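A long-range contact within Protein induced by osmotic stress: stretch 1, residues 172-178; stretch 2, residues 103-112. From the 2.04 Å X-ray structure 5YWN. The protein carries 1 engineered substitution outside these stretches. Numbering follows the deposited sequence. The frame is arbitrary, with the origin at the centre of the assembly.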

# COMPACT_ATOMS: atom_id res chain seq x y z
N ARG A 172 13.50 -7.17 -4.12
CA ARG A 172 14.56 -8.06 -4.52
C ARG A 172 15.42 -8.44 -3.30
O ARG A 172 15.74 -9.54 -3.13
CB ARG A 172 15.42 -7.42 -5.59
CG ARG A 172 14.87 -7.40 -7.00
CD ARG A 172 15.88 -6.76 -7.92
NE ARG A 172 15.43 -6.42 -9.24
CZ ARG A 172 15.24 -7.27 -10.22
NH1 ARG A 172 14.85 -6.85 -11.38
NH2 ARG A 172 15.44 -8.53 -10.05
N ALA A 173 15.71 -7.49 -2.45
CA ALA A 173 16.46 -7.73 -1.27
C ALA A 173 15.74 -8.69 -0.32
O ALA A 173 16.33 -9.54 0.21
CB ALA A 173 16.79 -6.44 -0.58
N ALA A 174 14.44 -8.54 -0.19
CA ALA A 174 13.65 -9.43 0.63
C ALA A 174 13.71 -10.88 0.11
O ALA A 174 14.02 -11.75 0.84
CB ALA A 174 12.23 -8.94 0.70
N TRP A 175 13.51 -11.07 -1.18
CA TRP A 175 13.64 -12.37 -1.78
C TRP A 175 15.06 -12.93 -1.65
O TRP A 175 15.24 -14.07 -1.36
CB TRP A 175 13.15 -12.39 -3.22
CG TRP A 175 11.66 -12.16 -3.34
CD1 TRP A 175 11.07 -11.14 -3.95
CD2 TRP A 175 10.62 -12.95 -2.81
NE1 TRP A 175 9.74 -11.23 -3.87
CE2 TRP A 175 9.41 -12.32 -3.15
CE3 TRP A 175 10.57 -14.11 -2.06
CZ2 TRP A 175 8.20 -12.82 -2.81
CZ3 TRP A 175 9.37 -14.61 -1.70
CH2 TRP A 175 8.18 -13.97 -2.08
N GLU A 176 16.04 -12.07 -1.80
CA GLU A 176 17.41 -12.45 -1.63
C GLU A 176 17.72 -12.92 -0.20
O GLU A 176 18.38 -13.87 -0.03
CB GLU A 176 18.36 -11.35 -2.03
CG GLU A 176 19.78 -11.82 -2.11
CD GLU A 176 20.78 -10.77 -1.68
OE1 GLU A 176 20.56 -9.56 -1.94
OE2 GLU A 176 21.80 -11.14 -1.09
N PHE A 177 17.18 -12.24 0.78
CA PHE A 177 17.38 -12.60 2.14
C PHE A 177 16.86 -13.99 2.41
O PHE A 177 17.51 -14.75 3.03
CB PHE A 177 16.66 -11.61 3.05
CG PHE A 177 16.80 -11.89 4.51
CD1 PHE A 177 15.94 -12.74 5.15
CD2 PHE A 177 17.77 -11.28 5.23
CE1 PHE A 177 16.04 -12.97 6.48
CE2 PHE A 177 17.88 -11.50 6.57
CZ PHE A 177 17.03 -12.36 7.19
N VAL A 178 15.70 -14.29 1.92
CA VAL A 178 15.11 -15.56 2.14
C VAL A 178 16.00 -16.63 1.55
O VAL A 178 16.20 -17.61 2.16
CB VAL A 178 13.68 -15.64 1.59
CG1 VAL A 178 13.17 -17.05 1.57
CG2 VAL A 178 12.72 -14.79 2.39
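Stretch 2, residues 103-112: TKYVLQSIKD

Stretch 2 is helical throughout, as is stretch 1, and each is an internal segment of a longer helix. The evidence is regular: phi of residues 103-112 lies between -68° and -59°, and psi between -49° and -35°, and i to i+4 backbone hydrogen bonds run from Leu107 N to Thr103 O (3.3 Å) through Asp112 N to Gln108 O (2.9 Å). The two helices run in the same general direction, with 28° between their N-to-C vectors and a signed crossing angle of -28°. Their axes approach to 9.5 Å. The nearest CA pair is Ala173 CA and Lys104 CA, 6.5 Å apart; the CA-to-CB bond of Ala173 points toward stretch 2.

The whole contact buries 349 Å², both sides summed, and apolar packing makes up its centre. Leu107 points toward stretch 1 and reaches Ala174 and Phe177, about one turn apart. With chi1 m and chi2 t, Leu107 CD1 comes 3.6 Å from Ala174 CA and 3.9 Å from Ala174 CB. Leu107 CB lies 3.8 Å from Phe177 CE1. One turn earlier, Thr103 CG2 sits 4.3 Å from Ala174 CB, while the Thr103 hydroxyl is hydrogen-bonded elsewhere in the structure. At the margin, the extended Lys104 chain lies along the contact, with Lys104 CE 3.7 Å from Ala173 CB; this is an approach of its aliphatic portion.

The aromatic contacts centre on Phe177, which has the largest covered area of any residue here, 100 Å². Leu107 CB is 3.7 Å from the centroid of the Phe177 ring and only 3° off the ring normal, so this is a CH-pi contact over one face. Lys111 CB approaches the ring edge instead, near its plane, at 4.1 Å from Phe177 CZ. The ring also meets the backbone of stretch 2: Phe177 CZ is 3.4 Å from Leu107 O, and Phe177 CE2 is 3.7 Å from Gln108 N. Gln108 OE1 lies 3.9 Å from Phe177 CE2.

Polar interactions do not link the stretches; no hydrogen bond crosses between them. Within stretch 2, Gln108 NE2 donates to Asp112 OD1 at 2.7 Å with an N-H...acceptor angle of 149°, joining side chains one turn apart. Lys111 NZ finds its hydrogen bond elsewhere in the structure. The association of these two segments therefore rests on close packing, with Phe177 and Leu107 at its heart.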

# COMPACT_ATOMS: atom_id res chain seq x y z
N THR A 103 14.29 -2.43 4.82
CA THR A 103 13.80 -3.75 4.58
C THR A 103 14.80 -4.89 4.94
O THR A 103 14.47 -5.77 5.61
CB THR A 103 13.20 -3.90 3.17
OG1 THR A 103 12.06 -3.07 3.02
CG2 THR A 103 12.84 -5.25 2.90
N LYS A 104 16.04 -4.74 4.53
CA LYS A 104 17.10 -5.65 4.83
C LYS A 104 17.30 -5.79 6.36
O LYS A 104 17.42 -6.84 6.86
CB LYS A 104 18.39 -5.10 4.20
CG LYS A 104 18.52 -5.29 2.71
CD LYS A 104 19.91 -4.99 2.21
CE LYS A 104 19.97 -4.99 0.72
NZ LYS A 104 21.32 -4.81 0.16
N TYR A 105 17.30 -4.69 7.06
CA TYR A 105 17.43 -4.66 8.51
C TYR A 105 16.23 -5.25 9.31
O TYR A 105 16.42 -5.83 10.32
CB TYR A 105 17.91 -3.30 8.99
CG TYR A 105 19.21 -2.85 8.38
CD1 TYR A 105 19.98 -3.71 7.66
CD2 TYR A 105 19.64 -1.57 8.51
CE1 TYR A 105 21.17 -3.30 7.10
CE2 TYR A 105 20.82 -1.15 7.99
CZ TYR A 105 21.57 -2.02 7.27
OH TYR A 105 22.72 -1.61 6.76
N VAL A 106 15.02 -5.06 8.81
CA VAL A 106 13.87 -5.64 9.46
C VAL A 106 13.99 -7.17 9.42
O VAL A 106 13.83 -7.81 10.38
CB VAL A 106 12.56 -5.23 8.75
CG1 VAL A 106 11.38 -6.11 9.07
CG2 VAL A 106 12.20 -3.83 9.11
N LEU A 107 14.27 -7.69 8.25
CA LEU A 107 14.35 -9.09 8.08
C LEU A 107 15.46 -9.69 8.94
O LEU A 107 15.27 -10.68 9.52
CB LEU A 107 14.51 -9.45 6.62
CG LEU A 107 13.38 -9.07 5.69
CD1 LEU A 107 13.76 -9.25 4.25
CD2 LEU A 107 12.12 -9.80 6.02
N GLN A 108 16.59 -9.04 9.00
CA GLN A 108 17.65 -9.49 9.80
C GLN A 108 17.27 -9.46 11.30
O GLN A 108 17.59 -10.34 12.01
CB GLN A 108 18.91 -8.69 9.55
CG GLN A 108 20.08 -9.17 10.34
CD GLN A 108 20.61 -10.49 9.87
OE1 GLN A 108 20.96 -10.64 8.75
NE2 GLN A 108 20.67 -11.42 10.75
N SER A 109 16.57 -8.44 11.71
CA SER A 109 16.11 -8.32 13.09
C SER A 109 15.17 -9.47 13.44
O SER A 109 15.31 -10.04 14.46
CB SER A 109 15.41 -7.00 13.36
OG SER A 109 16.27 -5.93 13.44
N ILE A 110 14.28 -9.83 12.55
CA ILE A 110 13.34 -10.91 12.77
C ILE A 110 14.10 -12.22 12.95
O ILE A 110 13.86 -12.92 13.86
CB ILE A 110 12.31 -11.02 11.63
CG1 ILE A 110 11.34 -9.86 11.66
CG2 ILE A 110 11.55 -12.31 11.69
CD1 ILE A 110 10.51 -9.66 10.45
N LYS A 111 15.06 -12.48 12.10
CA LYS A 111 15.87 -13.65 12.24
C LYS A 111 16.70 -13.66 13.51
O LYS A 111 16.82 -14.65 14.11
CB LYS A 111 16.74 -13.87 11.02
CG LYS A 111 17.59 -15.10 11.11
CD LYS A 111 18.44 -15.29 9.90
CE LYS A 111 19.16 -16.61 9.98
NZ LYS A 111 20.46 -16.51 9.34
N ASP A 112 17.28 -12.54 13.86
CA ASP A 112 18.06 -12.44 15.05
C ASP A 112 17.26 -12.63 16.37
O ASP A 112 17.69 -13.30 17.23
CB ASP A 112 18.79 -11.10 15.13
CG ASP A 112 19.87 -10.90 14.08
OD1 ASP A 112 20.24 -11.80 13.37
OD2 ASP A 112 20.34 -9.78 13.95